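Local coordinates for 2,3-dihydroxy-2,3-dihydrophenylpropionate dehydrogenase (Pseudomonas sp. MC1, PDB 5XTF), which catalyses the NAD+-dependent oxidation of naphthalene cis-dihydrodiol to 1,2-dihydroxynaphthalene in the breakdown of aromatic hydrocarbons, at the interface of chains A and B. Sequence-based numbering; all coordinates share one arbitrary frame. Chains: chain A/B, 2,3-dihydroxy-2,3-dihydrophenylpropionate dehydrogenase.

The interface of chains A and B. Residues chain A 137, 140-141, 186; chain B 114, 118, 121, 125, 170-171.
A:Phe137 reaches across to chain B and slots its ring among B:Ile114, B:Phe125, B:Ser170 and B:Cys171, hiding 89 Å² of its surface, the largest share in this patch. Its CG lies anti to its own carbonyl carbon (chi1 -82°), which directs the ring away from helix 118-150 and into the partner.

The aromatic contact is edge-to-face: the rings of A:Phe137 and B:Phe125 are tilted by 66°. The CD2–CE2 edge of B:Phe125 points at the CD1–CE1 side of A:Phe137, with B:Phe125 CE2 3.7 Å from A:Phe137 CD1. B:Trp118 meets the base of the same side chain, presenting its benzo edge so that A:Phe137 CB lies in the indole plane, 3.9 Å from B:Trp118 CZ3. That broad ring also extends to A:Ser141, whose small side chain lets the indole lie close against it, A:Ser141 CB sitting 3.8 Å from B:Trp118 CE3.

Aliphatic packing closes the other flank. With CG1 of B:Ile114 anti to its backbone N (chi1 -170°), the CD1 methyl extends to the edge of the A:Phe137 ring, 3.7 Å from A:Phe137 CD2. The branched B:Ile114 side chain also touches A:Leu186, whose CD2 methyl lies 3.6 Å from B:Ser170 CB. B:Ser170 is compact enough to fit between leucine and phenylalanine, while the backbone of B:Cys171 passes the ring tip, its CA 4.0 Å from A:Phe137 CZ. An alanine in place of A:Phe137 would probably open a gap between B:Ile114 and B:Phe125 and deprive the latter of its edge-to-face partner.

The patch is thus held by apolar packing and shape. It forms part of a two-fold symmetric interface in the tetrameric SDR enzyme, where helices 118-150 and 170-190 of both subunits meet, and B:Ile114 joins from the loop preceding helix 118-150.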
ATOM      1  N   PHE A 137       0.795  18.107 -14.054  1.00 21.74           N
ATOM      2  CA  PHE A 137       1.637  17.873 -15.216  1.00 23.23           C
ATOM      3  C   PHE A 137       2.024  19.195 -15.871  1.00 23.95           C
ATOM      4  O   PHE A 137       3.185  19.397 -16.244  1.00 19.79           O
ATOM      5  CB  PHE A 137       0.911  16.977 -16.220  1.00 19.11           C
ATOM      6  CG  PHE A 137       0.986  15.509 -15.903  1.00 24.27           C
ATOM      7  CD1 PHE A 137      -0.094  14.843 -15.338  1.00 22.36           C
ATOM      8  CD2 PHE A 137       2.133  14.792 -16.180  1.00 26.52           C
ATOM      9  CE1 PHE A 137      -0.029  13.482 -15.061  1.00 22.27           C
ATOM     10  CE2 PHE A 137       2.201  13.436 -15.912  1.00 27.36           C
ATOM     11  CZ  PHE A 137       1.120  12.784 -15.346  1.00 23.27           C
ATOM     12  N   ILE A 140       4.506  21.231 -13.712  1.00 22.83           N
ATOM     13  CA  ILE A 140       5.819  20.597 -13.650  1.00 19.68           C
ATOM     14  C   ILE A 140       6.520  20.669 -15.001  1.00 21.59           C
ATOM     15  O   ILE A 140       7.744  20.832 -15.072  1.00 23.98           O
ATOM     16  CB  ILE A 140       5.681  19.138 -13.169  1.00 26.90           C
ATOM     17  CG1 ILE A 140       5.317  19.084 -11.680  1.00 21.61           C
ATOM     18  CG2 ILE A 140       6.951  18.328 -13.474  1.00 20.78           C
ATOM     19  CD1 ILE A 140       4.609  17.764 -11.321  1.00 28.76           C
ATOM     20  N   SER A 141       5.777  20.477 -16.089  1.00 21.40           N
ATOM     21  CA  SER A 141       6.363  20.681 -17.410  1.00 26.31           C
ATOM     22  C   SER A 141       6.915  22.096 -17.547  1.00 23.89           C
ATOM     23  O   SER A 141       8.026  22.303 -18.048  1.00 23.03           O
ATOM     24  CB  SER A 141       5.313  20.411 -18.489  1.00 25.12           C
ATOM     25  OG  SER A 141       5.837  20.646 -19.787  1.00 28.57           O
ATOM     26  N   LEU A 186       7.266  10.162 -11.628  1.00 21.53           N
ATOM     27  CA  LEU A 186       8.161  11.291 -11.872  1.00 21.71           C
ATOM     28  C   LEU A 186       9.416  11.206 -11.018  1.00 22.93           C
ATOM     29  O   LEU A 186      10.514  11.516 -11.495  1.00 22.34           O
ATOM     30  CB  LEU A 186       7.429  12.608 -11.622  1.00 21.57           C
ATOM     31  CG  LEU A 186       6.304  12.777 -12.662  1.00 26.00           C
ATOM     32  CD1 LEU A 186       5.471  13.992 -12.355  1.00 24.40           C
ATOM     33  CD2 LEU A 186       6.847  12.818 -14.096  1.00 20.87           C
TER
ATOM     34  N   ILE B 114       8.394  13.296 -19.523  1.00 33.34           N
ATOM     35  CA  ILE B 114       7.854  14.555 -19.034  1.00 32.97           C
ATOM     36  C   ILE B 114       8.608  15.754 -19.606  1.00 32.75           C
ATOM     37  O   ILE B 114       8.102  16.878 -19.535  1.00 32.52           O
ATOM     38  CB  ILE B 114       7.873  14.558 -17.493  1.00 35.81           C
ATOM     39  CG1 ILE B 114       7.091  15.759 -16.923  1.00 34.73           C
ATOM     40  CG2 ILE B 114       9.316  14.507 -16.978  1.00 29.96           C
ATOM     41  CD1 ILE B 114       5.577  15.688 -17.136  1.00 27.72           C
ATOM     42  N   TRP B 118       4.958  20.409 -24.281  1.00 29.79           N
ATOM     43  CA  TRP B 118       3.667  20.287 -23.613  1.00 28.39           C
ATOM     44  C   TRP B 118       2.550  19.924 -24.582  1.00 31.97           C
ATOM     45  O   TRP B 118       1.626  19.192 -24.215  1.00 31.02           O
ATOM     46  CB  TRP B 118       3.331  21.580 -22.871  1.00 28.82           C
ATOM     47  CG  TRP B 118       1.956  21.565 -22.292  1.00 28.22           C
ATOM     48  CD1 TRP B 118       0.888  22.311 -22.690  1.00 27.30           C
ATOM     49  CD2 TRP B 118       1.492  20.731 -21.225  1.00 28.39           C
ATOM     50  NE1 TRP B 118      -0.217  22.004 -21.926  1.00 28.55           N
ATOM     51  CE2 TRP B 118       0.128  21.038 -21.018  1.00 28.22           C
ATOM     52  CE3 TRP B 118       2.100  19.761 -20.416  1.00 26.34           C
ATOM     53  CZ2 TRP B 118      -0.643  20.403 -20.043  1.00 27.54           C
ATOM     54  CZ3 TRP B 118       1.332  19.128 -19.441  1.00 28.02           C
ATOM     55  CH2 TRP B 118      -0.025  19.453 -19.265  1.00 27.76           C
ATOM     56  N   ILE B 121       2.454  16.297 -24.553  1.00 28.16           N
ATOM     57  CA  ILE B 121       1.990  15.792 -23.266  1.00 28.79           C
ATOM     58  C   ILE B 121       0.491  16.010 -23.125  1.00 31.46           C
ATOM     59  O   ILE B 121      -0.249  15.109 -22.709  1.00 28.48           O
ATOM     60  CB  ILE B 121       2.745  16.462 -22.112  1.00 27.97           C
ATOM     61  CG1 ILE B 121       4.230  16.147 -22.182  1.00 28.48           C
ATOM     62  CG2 ILE B 121       2.171  16.003 -20.793  1.00 26.95           C
ATOM     63  CD1 ILE B 121       5.001  16.881 -21.135  1.00 28.33           C
ATOM     64  N   PHE B 125      -2.158  13.027 -22.655  1.00 27.41           N
ATOM     65  CA  PHE B 125      -2.861  12.974 -21.377  1.00 27.17           C
ATOM     66  C   PHE B 125      -4.361  12.885 -21.601  1.00 26.89           C
ATOM     67  O   PHE B 125      -5.055  12.106 -20.934  1.00 26.84           O
ATOM     68  CB  PHE B 125      -2.498  14.191 -20.507  1.00 25.31           C
ATOM     69  CG  PHE B 125      -3.255  14.259 -19.201  1.00 21.39           C
ATOM     70  CD1 PHE B 125      -4.572  14.679 -19.165  1.00 21.93           C
ATOM     71  CD2 PHE B 125      -2.641  13.923 -18.010  1.00 19.96           C
ATOM     72  CE1 PHE B 125      -5.283  14.729 -17.976  1.00 22.22           C
ATOM     73  CE2 PHE B 125      -3.338  13.996 -16.809  1.00 19.20           C
ATOM     74  CZ  PHE B 125      -4.664  14.391 -16.795  1.00 21.46           C
ATOM     75  N   SER B 170       4.627   8.643 -17.160  1.00 25.71           N
ATOM     76  CA  SER B 170       3.915   9.127 -15.987  1.00 22.40           C
ATOM     77  C   SER B 170       2.425   9.259 -16.245  1.00 22.86           C
ATOM     78  O   SER B 170       1.629   9.073 -15.319  1.00 23.21           O
ATOM     79  CB  SER B 170       4.501  10.459 -15.531  1.00 24.16           C
ATOM     80  OG  SER B 170       4.386  11.429 -16.556  1.00 26.39           O
ATOM     81  N   CYS B 171       2.020   9.588 -17.478  1.00 24.08           N
ATOM     82  CA  CYS B 171       0.587   9.620 -17.773  1.00 26.94           C
ATOM     83  C   CYS B 171      -0.035   8.249 -17.556  1.00 24.19           C
ATOM     84  O   CYS B 171      -1.026   8.112 -16.828  1.00 24.96           O
ATOM     85  CB  CYS B 171       0.331  10.090 -19.205  1.00 25.45           C
ATOM     86  SG  CYS B 171       0.965  11.751 -19.534  1.00 40.10           S
TER